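Local structure of HP0958 (Helicobacter pylori, 3NA7) at residues L56-Q61 with E114-E119; N45-N50 with E128-E133; A77-K82 with R93-E98; K36-K41 with K139-L144. The protein probably acts in flagellar biogenesis as an export chaperone and post-transcriptional regulator, joining a long coiled-coil hairpin to a zinc-ribbon domain. All coordinates share one frame; numbering follows the deposited sequence.

Contact 1 of 4, residues L56-Q61 with E114-E119; sequences LALKLQ and ENLQNE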
# COMPACT_ATOMS: atom_id res chain seq x y z
N LEU A 56 8.88 -0.01 -26.03
CA LEU A 56 8.15 0.51 -27.18
C LEU A 56 8.64 1.90 -27.62
O LEU A 56 8.86 2.13 -28.81
CB LEU A 56 6.65 0.52 -26.92
CG LEU A 56 5.88 -0.76 -27.27
CD1 LEU A 56 4.55 -0.88 -26.50
CD2 LEU A 56 5.63 -0.82 -28.80
N ALA A 57 8.83 2.79 -26.65
CA ALA A 57 9.34 4.14 -26.93
C ALA A 57 10.72 4.06 -27.54
O ALA A 57 11.03 4.77 -28.50
CB ALA A 57 9.35 5.00 -25.64
N LEU A 58 11.54 3.17 -27.00
CA LEU A 58 12.89 2.99 -27.52
C LEU A 58 12.91 2.42 -28.93
O LEU A 58 13.76 2.78 -29.74
CB LEU A 58 13.71 2.12 -26.59
CG LEU A 58 14.13 2.69 -25.24
CD1 LEU A 58 14.65 1.54 -24.39
CD2 LEU A 58 15.21 3.77 -25.39
N LYS A 59 11.99 1.52 -29.21
CA LYS A 59 11.92 0.89 -30.51
C LYS A 59 11.48 1.91 -31.57
O LYS A 59 11.89 1.79 -32.73
CB LYS A 59 10.97 -0.31 -30.50
CG LYS A 59 11.60 -1.57 -29.89
CD LYS A 59 10.56 -2.65 -29.66
CE LYS A 59 11.15 -3.81 -28.87
NZ LYS A 59 10.27 -4.98 -29.00
N LEU A 60 10.66 2.88 -31.15
CA LEU A 60 10.30 4.02 -31.99
C LEU A 60 11.52 4.88 -32.33
O LEU A 60 11.68 5.30 -33.47
CB LEU A 60 9.20 4.86 -31.32
CG LEU A 60 8.61 6.12 -31.98
CD1 LEU A 60 8.18 5.90 -33.45
CD2 LEU A 60 7.44 6.66 -31.15
N GLN A 61 12.40 5.11 -31.36
CA GLN A 61 13.65 5.82 -31.59
C GLN A 61 14.57 5.06 -32.53
O GLN A 61 15.15 5.66 -33.43
CB GLN A 61 14.40 6.07 -30.29
CG GLN A 61 13.75 7.07 -29.38
CD GLN A 61 14.68 7.49 -28.28
OE1 GLN A 61 14.47 7.17 -27.10
NE2 GLN A 61 15.74 8.21 -28.64
N GLU A 114 22.67 1.02 -32.14
CA GLU A 114 23.24 -0.06 -31.34
C GLU A 114 23.06 0.19 -29.84
O GLU A 114 22.79 -0.75 -29.08
CB GLU A 114 24.72 -0.25 -31.68
CG GLU A 114 25.38 -1.48 -31.05
CD GLU A 114 26.83 -1.66 -31.52
OE1 GLU A 114 27.09 -1.45 -32.73
OE2 GLU A 114 27.69 -2.01 -30.67
N ASN A 115 23.20 1.44 -29.41
CA ASN A 115 23.00 1.81 -28.00
C ASN A 115 21.57 1.59 -27.53
O ASN A 115 21.35 1.09 -26.41
CB ASN A 115 23.42 3.26 -27.74
CG ASN A 115 24.91 3.41 -27.50
OD1 ASN A 115 25.59 2.45 -27.11
ND2 ASN A 115 25.43 4.63 -27.72
N LEU A 116 20.61 1.98 -28.37
CA LEU A 116 19.20 1.82 -28.04
C LEU A 116 18.86 0.33 -27.95
O LEU A 116 18.22 -0.10 -27.00
CB LEU A 116 18.31 2.53 -29.08
CG LEU A 116 18.37 4.06 -29.18
CD1 LEU A 116 17.91 4.58 -30.55
CD2 LEU A 116 17.62 4.74 -28.03
N GLN A 117 19.29 -0.44 -28.95
CA GLN A 117 19.09 -1.88 -28.96
C GLN A 117 19.68 -2.54 -27.71
O GLN A 117 19.05 -3.43 -27.15
CB GLN A 117 19.62 -2.51 -30.25
CG GLN A 117 18.52 -2.56 -31.28
CD GLN A 117 19.00 -2.66 -32.70
OE1 GLN A 117 20.19 -2.84 -32.96
NE2 GLN A 117 18.07 -2.57 -33.65
N ASN A 118 20.84 -2.07 -27.25
CA ASN A 118 21.40 -2.55 -25.99
C ASN A 118 20.52 -2.26 -24.78
O ASN A 118 20.39 -3.10 -23.91
CB ASN A 118 22.84 -2.06 -25.74
CG ASN A 118 23.87 -2.79 -26.60
OD1 ASN A 118 23.58 -3.84 -27.17
ND2 ASN A 118 25.09 -2.22 -26.69
N GLU A 119 19.91 -1.07 -24.74
CA GLU A 119 19.04 -0.69 -23.62
C GLU A 119 17.78 -1.57 -23.67
O GLU A 119 17.34 -2.07 -22.64
CB GLU A 119 18.69 0.79 -23.72
CG GLU A 119 18.19 1.45 -22.44
CD GLU A 119 18.06 2.98 -22.56
OE1 GLU A 119 17.31 3.57 -21.75
OE2 GLU A 119 18.70 3.59 -23.46
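L58 and L116 meet across two antiparallel helices, and between them they supply most of the 226 Å² buried here. Their backbones come closest at the same pair, CA of L58 lying 6.4 Å from CA of L116. Methyl meets methyl, with L58 CD2 3.7 Å from L116 CD2 and the two side chains slanting across one another. Each leucine has CG beside its own backbone N and anti to its carbonyl carbon (chi1 -71° and -66°), a setting that sends both branches into the gap. This is the layer-by-layer packing of an antiparallel coiled-coil hairpin, in which helix 24-85 runs against helix 91-171 with local axes 9.5 Å apart at 164°. Longer polar chains flank the leucine pair. Q61 passes L116 at about a right angle, its CB 3.8 Å from L116 CD1, while its amide end lies near L116 CD2. E119, extended beyond CG, crosses L58 in the same fashion: its CG is 4.0 Å from L58 CD1, and OE2 lies 4.0 Å from L58 CD2. Both chains rest carbons and the flank of the polar end on a leucine, and no hydrogen bond spans the segments. Beyond them, L58 touches I120 and L116 touches V62.

Contact 2 of 4, residues N45-N50 with E128-E133; sequences NKAILN and EDLKKE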
# COMPACT_ATOMS: atom_id res chain seq x y z
N ASN A 45 4.34 -7.66 -11.83
CA ASN A 45 3.59 -7.77 -13.04
C ASN A 45 3.46 -6.42 -13.72
O ASN A 45 3.66 -6.32 -14.92
CB ASN A 45 2.21 -8.42 -12.86
CG ASN A 45 1.70 -9.04 -14.15
OD1 ASN A 45 0.59 -8.76 -14.62
ND2 ASN A 45 2.52 -9.85 -14.75
N LYS A 46 3.14 -5.39 -12.93
CA LYS A 46 3.13 -4.00 -13.40
C LYS A 46 4.50 -3.56 -13.91
O LYS A 46 4.58 -2.88 -14.93
CB LYS A 46 2.67 -3.04 -12.30
CG LYS A 46 1.18 -2.94 -12.18
CD LYS A 46 0.71 -2.39 -10.84
CE LYS A 46 -0.80 -2.45 -10.80
NZ LYS A 46 -1.31 -2.27 -9.42
N ALA A 47 5.57 -3.95 -13.22
CA ALA A 47 6.91 -3.55 -13.66
C ALA A 47 7.26 -4.18 -15.00
O ALA A 47 7.91 -3.55 -15.82
CB ALA A 47 7.97 -3.87 -12.59
N ILE A 48 6.80 -5.41 -15.25
CA ILE A 48 7.02 -6.02 -16.57
C ILE A 48 6.34 -5.16 -17.66
O ILE A 48 6.96 -4.84 -18.67
CB ILE A 48 6.53 -7.48 -16.62
CG1 ILE A 48 7.56 -8.40 -15.95
CG2 ILE A 48 6.27 -7.96 -18.09
CD1 ILE A 48 7.00 -9.69 -15.47
N LEU A 49 5.09 -4.80 -17.43
CA LEU A 49 4.30 -4.01 -18.38
C LEU A 49 4.86 -2.59 -18.56
O LEU A 49 4.88 -2.08 -19.66
CB LEU A 49 2.82 -3.98 -18.00
CG LEU A 49 2.05 -5.31 -18.11
CD1 LEU A 49 0.73 -5.29 -17.34
CD2 LEU A 49 1.78 -5.73 -19.57
N ASN A 50 5.30 -1.96 -17.48
CA ASN A 50 6.00 -0.69 -17.59
C ASN A 50 7.26 -0.81 -18.47
O ASN A 50 7.41 -0.11 -19.46
CB ASN A 50 6.34 -0.12 -16.21
CG ASN A 50 7.08 1.20 -16.31
OD1 ASN A 50 6.46 2.26 -16.51
ND2 ASN A 50 8.41 1.15 -16.21
N GLU A 128 12.52 -10.87 -17.94
CA GLU A 128 12.68 -12.33 -17.72
C GLU A 128 12.94 -12.61 -16.24
O GLU A 128 12.31 -13.49 -15.66
CB GLU A 128 13.78 -12.96 -18.59
CG GLU A 128 13.60 -12.79 -20.12
CD GLU A 128 12.47 -13.64 -20.73
OE1 GLU A 128 11.90 -14.54 -20.04
OE2 GLU A 128 12.17 -13.41 -21.92
N ASP A 129 13.82 -11.83 -15.62
CA ASP A 129 14.01 -11.85 -14.16
C ASP A 129 12.72 -11.76 -13.36
O ASP A 129 12.41 -12.65 -12.57
CB ASP A 129 14.86 -10.68 -13.72
CG ASP A 129 16.23 -11.08 -13.33
OD1 ASP A 129 16.35 -11.74 -12.25
OD2 ASP A 129 17.17 -10.71 -14.08
N LEU A 130 12.01 -10.65 -13.53
CA LEU A 130 10.75 -10.40 -12.87
C LEU A 130 9.76 -11.58 -13.05
O LEU A 130 9.03 -11.93 -12.13
CB LEU A 130 10.13 -9.11 -13.40
CG LEU A 130 10.86 -7.79 -13.05
CD1 LEU A 130 10.35 -6.63 -13.96
CD2 LEU A 130 10.75 -7.46 -11.55
N LYS A 131 9.74 -12.14 -14.25
CA LYS A 131 8.83 -13.23 -14.60
C LYS A 131 9.18 -14.45 -13.74
O LYS A 131 8.32 -15.03 -13.13
CB LYS A 131 8.92 -13.54 -16.11
CG LYS A 131 7.85 -14.43 -16.68
CD LYS A 131 7.99 -14.55 -18.22
CE LYS A 131 9.26 -15.28 -18.58
NZ LYS A 131 9.32 -15.65 -20.00
N LYS A 132 10.45 -14.80 -13.66
CA LYS A 132 10.86 -15.83 -12.72
C LYS A 132 10.48 -15.52 -11.26
O LYS A 132 10.05 -16.40 -10.52
CB LYS A 132 12.35 -16.14 -12.86
CG LYS A 132 12.67 -16.92 -14.12
CD LYS A 132 14.06 -17.56 -14.04
CE LYS A 132 14.68 -17.70 -15.42
NZ LYS A 132 15.90 -18.55 -15.39
N GLU A 133 10.65 -14.29 -10.83
CA GLU A 133 10.29 -13.95 -9.45
C GLU A 133 8.79 -14.09 -9.23
O GLU A 133 8.37 -14.64 -8.20
CB GLU A 133 10.78 -12.55 -9.07
CG GLU A 133 12.28 -12.55 -8.79
CD GLU A 133 12.90 -11.15 -8.87
OE1 GLU A 133 12.18 -10.18 -9.14
OE2 GLU A 133 14.13 -11.04 -8.66
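I48 and L130 owe their meeting to similar first torsions: CG1 of I48 (chi1 -79°) and CG of L130 (chi1 -68°) each lie beside the backbone N and anti to the carbonyl carbon. The isoleucine leaves its backbone at a slant to the other helix, but its CG1-CD1 arm reaches across. The two side chains then lie alongside one another, pointing opposite ways, with I48 CG1 3.7 Å from L130 CB and I48 CD1 3.8 Å from the same CB. Farther out, L130 CD1 rests on A47, whose CB is 3.9 Å away, so the leucine spans two successive residues of the facing helix. The tip of I48 also approaches the backbone beside L130, CD1 standing 3.9 Å from K131 N. K131 turns its charged end elsewhere: NZ forms a salt bridge with E128 OE1 at 2.8 Å, one helical turn back, meeting the oxygen on its syn side, tilted out of the carboxylate plane. The helices belong to the kinked antiparallel coiled-coil hairpin, and here their local axes lie 9.4 Å apart at 162°. Between the two segments themselves the side-chain contacts are apolar and no hydrogen bond forms. Cohesion there probably comes mainly from van der Waals packing, with polar links between the helices just beside it: a salt bridge from E133 to K44 and a hydrogen bond from Q127 NE2 to I48 O.

Contact 3 of 4, residues A77-K82 with R93-E98; sequences ASIQKK and RSLNIE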
# COMPACT_ATOMS: atom_id res chain seq x y z
N ALA A 77 25.59 7.80 -51.32
CA ALA A 77 25.40 7.32 -52.70
C ALA A 77 25.34 8.47 -53.71
O ALA A 77 26.02 8.45 -54.75
CB ALA A 77 24.15 6.45 -52.78
N SER A 78 24.53 9.47 -53.41
CA SER A 78 24.41 10.61 -54.31
C SER A 78 25.72 11.41 -54.46
O SER A 78 26.00 11.93 -55.54
CB SER A 78 23.28 11.53 -53.87
OG SER A 78 23.43 12.79 -54.49
N ILE A 79 26.50 11.52 -53.39
CA ILE A 79 27.78 12.22 -53.45
C ILE A 79 28.79 11.44 -54.28
O ILE A 79 29.53 12.03 -55.05
CB ILE A 79 28.38 12.48 -52.04
CG1 ILE A 79 27.53 13.50 -51.28
CG2 ILE A 79 29.84 12.99 -52.16
CD1 ILE A 79 27.84 13.58 -49.80
N GLN A 80 28.81 10.13 -54.11
CA GLN A 80 29.72 9.25 -54.83
C GLN A 80 29.42 9.25 -56.32
O GLN A 80 30.34 9.29 -57.14
CB GLN A 80 29.66 7.84 -54.26
CG GLN A 80 30.23 7.78 -52.85
CD GLN A 80 30.13 6.44 -52.18
OE1 GLN A 80 29.49 5.51 -52.68
NE2 GLN A 80 30.75 6.33 -51.02
N LYS A 81 28.13 9.21 -56.66
CA LYS A 81 27.73 9.27 -58.05
C LYS A 81 28.27 10.55 -58.68
O LYS A 81 28.83 10.51 -59.77
CB LYS A 81 26.20 9.18 -58.20
CG LYS A 81 25.71 8.97 -59.64
CD LYS A 81 24.24 8.54 -59.65
CE LYS A 81 23.65 8.47 -61.05
NZ LYS A 81 23.78 9.77 -61.76
N LYS A 82 28.13 11.68 -57.98
CA LYS A 82 28.68 12.96 -58.44
C LYS A 82 30.18 12.96 -58.64
O LYS A 82 30.69 13.65 -59.54
CB LYS A 82 28.28 14.09 -57.48
CG LYS A 82 27.00 14.81 -57.89
CD LYS A 82 26.22 15.34 -56.68
CE LYS A 82 24.91 15.99 -57.12
NZ LYS A 82 23.78 15.63 -56.20
N ARG A 93 38.50 16.55 -54.32
CA ARG A 93 38.93 16.72 -52.93
C ARG A 93 37.77 17.26 -52.08
O ARG A 93 37.58 16.83 -50.94
CB ARG A 93 40.16 17.63 -52.82
CG ARG A 93 41.43 17.07 -53.45
CD ARG A 93 42.70 17.72 -52.87
NE ARG A 93 43.33 18.70 -53.75
CZ ARG A 93 42.97 19.98 -53.86
NH1 ARG A 93 41.96 20.48 -53.16
NH2 ARG A 93 43.63 20.78 -54.70
N SER A 94 37.00 18.18 -52.66
CA SER A 94 35.84 18.80 -52.03
C SER A 94 34.75 17.78 -51.69
O SER A 94 34.26 17.71 -50.56
CB SER A 94 35.29 19.90 -52.95
OG SER A 94 33.95 20.23 -52.62
N LEU A 95 34.39 16.96 -52.68
CA LEU A 95 33.37 15.94 -52.50
C LEU A 95 33.84 14.84 -51.56
O LEU A 95 33.00 14.20 -50.93
CB LEU A 95 32.93 15.33 -53.83
CG LEU A 95 32.12 16.22 -54.78
CD1 LEU A 95 32.08 15.62 -56.18
CD2 LEU A 95 30.72 16.46 -54.26
N ASN A 96 35.15 14.61 -51.47
CA ASN A 96 35.67 13.56 -50.58
C ASN A 96 35.37 13.96 -49.14
O ASN A 96 35.12 13.11 -48.29
CB ASN A 96 37.18 13.34 -50.77
CG ASN A 96 37.55 11.88 -51.08
OD1 ASN A 96 37.70 11.03 -50.19
ND2 ASN A 96 37.71 11.58 -52.38
N ILE A 97 35.38 15.27 -48.90
CA ILE A 97 35.19 15.85 -47.58
C ILE A 97 33.69 15.92 -47.26
O ILE A 97 33.28 15.57 -46.15
CB ILE A 97 35.92 17.21 -47.48
CG1 ILE A 97 37.45 16.97 -47.46
CG2 ILE A 97 35.47 18.00 -46.26
CD1 ILE A 97 38.32 18.22 -47.46
N GLU A 98 32.88 16.34 -48.23
CA GLU A 98 31.42 16.26 -48.17
C GLU A 98 31.02 14.84 -47.77
O GLU A 98 30.20 14.63 -46.86
CB GLU A 98 30.85 16.54 -49.56
CG GLU A 98 29.81 17.66 -49.66
CD GLU A 98 28.64 17.48 -48.73
OE1 GLU A 98 28.84 17.60 -47.50
OE2 GLU A 98 27.51 17.24 -49.22
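I79 divides its side chain between two residues of the opposite helix. Its CG2 branch, anti to the backbone N, approaches the backbone of L95 and stands 3.6 Å from L95 O. The other branch, CG1 with CD1, lies beside the backbone N (chi1 -68°) and continues nearly straight (chi2 166°), carrying CD1 to 3.7 Å from E98 OE2. The flanks of I79 and L95 run side by side with opposed headings, CG2 of the isoleucine being 4.2 Å from CD2 of the leucine. L95 sets its CG beside its own N as well (chi1 -69°), and its second methyl goes to a different neighbour. There L95 CD1 lies 4.1 Å from K82 C, the carbonyl carbon. These residues belong to the antiparallel coiled-coil hairpin near its turn, where ten residues separate the two segments and the local axes are 9.8 Å apart. In E98 a bend at chi2 folds the carboxylate back over I79 CD1, so that the glutamate crosses the isoleucine at about a right angle and brings CD as well as OE2 near that methyl. K82 starts toward the facing helix, its CB 4.3 Å from L95 CD1, but the chain then turns off and NZ makes a weak hydrogen bond to S78 OG in its own helix. Beyond the segments, L95 reaches M83 and E98 reaches K75; Q80 NE2 hydrogen-bonds E99 OE1 across the helices.

Contact 4 of 4, residues K36-K41 with K139-L144; sequences KALNDK and KLALEL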
# COMPACT_ATOMS: atom_id res chain seq x y z
N LYS A 36 1.85 -10.25 1.39
CA LYS A 36 3.14 -9.78 0.86
C LYS A 36 3.49 -10.44 -0.50
O LYS A 36 3.82 -9.75 -1.47
CB LYS A 36 4.26 -10.02 1.88
CG LYS A 36 5.64 -9.58 1.41
CD LYS A 36 5.95 -8.14 1.77
CE LYS A 36 7.15 -7.61 0.94
NZ LYS A 36 8.28 -8.60 0.83
N ALA A 37 3.35 -11.76 -0.58
CA ALA A 37 3.59 -12.50 -1.81
C ALA A 37 2.66 -12.06 -2.93
O ALA A 37 3.12 -11.71 -4.01
CB ALA A 37 3.49 -14.01 -1.58
N LEU A 38 1.36 -12.03 -2.66
CA LEU A 38 0.40 -11.56 -3.65
C LEU A 38 0.67 -10.12 -4.10
O LEU A 38 0.62 -9.85 -5.28
CB LEU A 38 -1.05 -11.67 -3.12
CG LEU A 38 -1.57 -13.05 -2.75
CD1 LEU A 38 -2.95 -12.92 -2.08
CD2 LEU A 38 -1.60 -14.01 -3.98
N ASN A 39 0.96 -9.21 -3.16
CA ASN A 39 1.23 -7.81 -3.55
C ASN A 39 2.53 -7.62 -4.33
O ASN A 39 2.57 -6.81 -5.22
CB ASN A 39 1.17 -6.84 -2.36
CG ASN A 39 -0.23 -6.77 -1.70
OD1 ASN A 39 -0.34 -6.62 -0.47
ND2 ASN A 39 -1.29 -6.89 -2.50
N ASP A 40 3.59 -8.34 -3.97
CA ASP A 40 4.88 -8.30 -4.67
C ASP A 40 4.70 -8.84 -6.09
O ASP A 40 5.27 -8.30 -7.04
CB ASP A 40 5.94 -9.16 -3.97
CG ASP A 40 6.49 -8.52 -2.69
OD1 ASP A 40 6.15 -7.35 -2.41
OD2 ASP A 40 7.28 -9.19 -1.98
N LYS A 41 3.89 -9.89 -6.23
CA LYS A 41 3.68 -10.54 -7.52
C LYS A 41 2.96 -9.57 -8.45
O LYS A 41 3.33 -9.46 -9.62
CB LYS A 41 2.86 -11.82 -7.37
CG LYS A 41 2.44 -12.54 -8.65
CD LYS A 41 1.75 -13.89 -8.30
CE LYS A 41 0.39 -14.05 -9.02
NZ LYS A 41 0.55 -14.41 -10.48
N LYS A 139 4.22 -19.77 -6.37
CA LYS A 139 4.57 -20.99 -5.63
C LYS A 139 4.40 -20.73 -4.13
O LYS A 139 3.70 -21.49 -3.44
CB LYS A 139 5.99 -21.44 -5.97
CG LYS A 139 6.37 -22.88 -5.51
CD LYS A 139 7.63 -23.38 -6.26
CE LYS A 139 8.12 -24.78 -5.78
NZ LYS A 139 9.05 -25.43 -6.78
N LEU A 140 4.97 -19.62 -3.65
CA LEU A 140 4.82 -19.19 -2.25
C LEU A 140 3.35 -19.02 -1.83
O LEU A 140 2.89 -19.65 -0.85
CB LEU A 140 5.71 -17.96 -1.93
CG LEU A 140 5.76 -17.39 -0.48
CD1 LEU A 140 6.26 -18.43 0.52
CD2 LEU A 140 6.60 -16.08 -0.37
N ALA A 141 2.59 -18.22 -2.58
CA ALA A 141 1.14 -18.01 -2.26
C ALA A 141 0.37 -19.33 -2.13
O ALA A 141 -0.41 -19.51 -1.20
CB ALA A 141 0.46 -17.11 -3.30
N LEU A 142 0.59 -20.23 -3.09
CA LEU A 142 -0.09 -21.53 -3.10
C LEU A 142 0.26 -22.39 -1.89
O LEU A 142 -0.58 -23.11 -1.40
CB LEU A 142 0.20 -22.30 -4.40
CG LEU A 142 -0.43 -21.65 -5.64
CD1 LEU A 142 0.32 -22.05 -6.93
CD2 LEU A 142 -1.92 -21.97 -5.76
N GLU A 143 1.48 -22.29 -1.40
CA GLU A 143 1.89 -22.99 -0.19
C GLU A 143 1.17 -22.44 1.06
O GLU A 143 0.60 -23.20 1.83
CB GLU A 143 3.42 -22.94 -0.03
CG GLU A 143 3.98 -23.54 1.28
CD GLU A 143 5.44 -23.16 1.52
OE1 GLU A 143 5.84 -22.05 1.07
OE2 GLU A 143 6.19 -23.95 2.16
N LEU A 144 1.22 -21.13 1.23
CA LEU A 144 0.67 -20.44 2.42
C LEU A 144 -0.84 -20.45 2.57
O LEU A 144 -1.36 -20.40 3.69
CB LEU A 144 1.15 -18.99 2.45
CG LEU A 144 2.66 -18.83 2.52
CD1 LEU A 144 3.04 -17.35 2.63
CD2 LEU A 144 3.26 -19.63 3.70
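Apolar contacts join A37 and L38 to L140 and A141, each helix contributing one alanine and one leucine. A37 CB meets L140 CD2 at 3.9 Å, and the reciprocal pair brings L38 CD2 to 3.8 Å from A141 CB. The leucines reach their partners by different routes. L38 has CG beside its backbone N (chi1 -60°) and, though rooted on the flank of its helix, swings a branch inward; L140 already starts toward helix 24-85, with CG anti to its own N (chi1 -177°). Both alanines are buried, and A141 also touches L34.

The backbones themselves come near at this level. CA of A37 lies 6.0 Å from CA of A141, and the local axes approach to 9.2 Å at an angle of 156°. A methyl on each side gives this layer of the antiparallel coiled coil small residues that allow the backbones to pass this close, while the leucines fill in alongside. The area buried is modest, 143 Å² over both segments.

Electrostatic interaction stays within one helix. K36 NZ forms a salt bridge with D40 OD2 at 3.0 Å, one turn farther on, and the aspartate receives it on the syn lone pair, on the side of its other oxygen. The aspartate also touches L137 of the facing helix.

No hydrogen bond passes between the two segments. Their cohesion therefore rests on methyl and leucine packing, and the salt bridge probably offsets the charges of K36 and D40 within the one helix.

Read from the N terminus, helix 24-85 supplies the first half of every contact, in the order 36-41, 45-50, 56-61 and 77-82. After the turn, helix 91-171 supplies the partners in reverse: 93-98, 114-119, 128-133 and 139-144. The loops therefore nest without crossing. Contact 3 closes the smallest, next to the hairpin turn; contact 1 encloses it, contact 2 encloses contact 1, and contact 4 closes the widest, with 97 intervening residues. Centres of contacts 2 and 4 are about 15 Å apart, whereas those of contacts 3 and 4 are about 65 Å apart. Together they tie the same two helices at successive levels of one long, antiparallel coiled-coil hairpin.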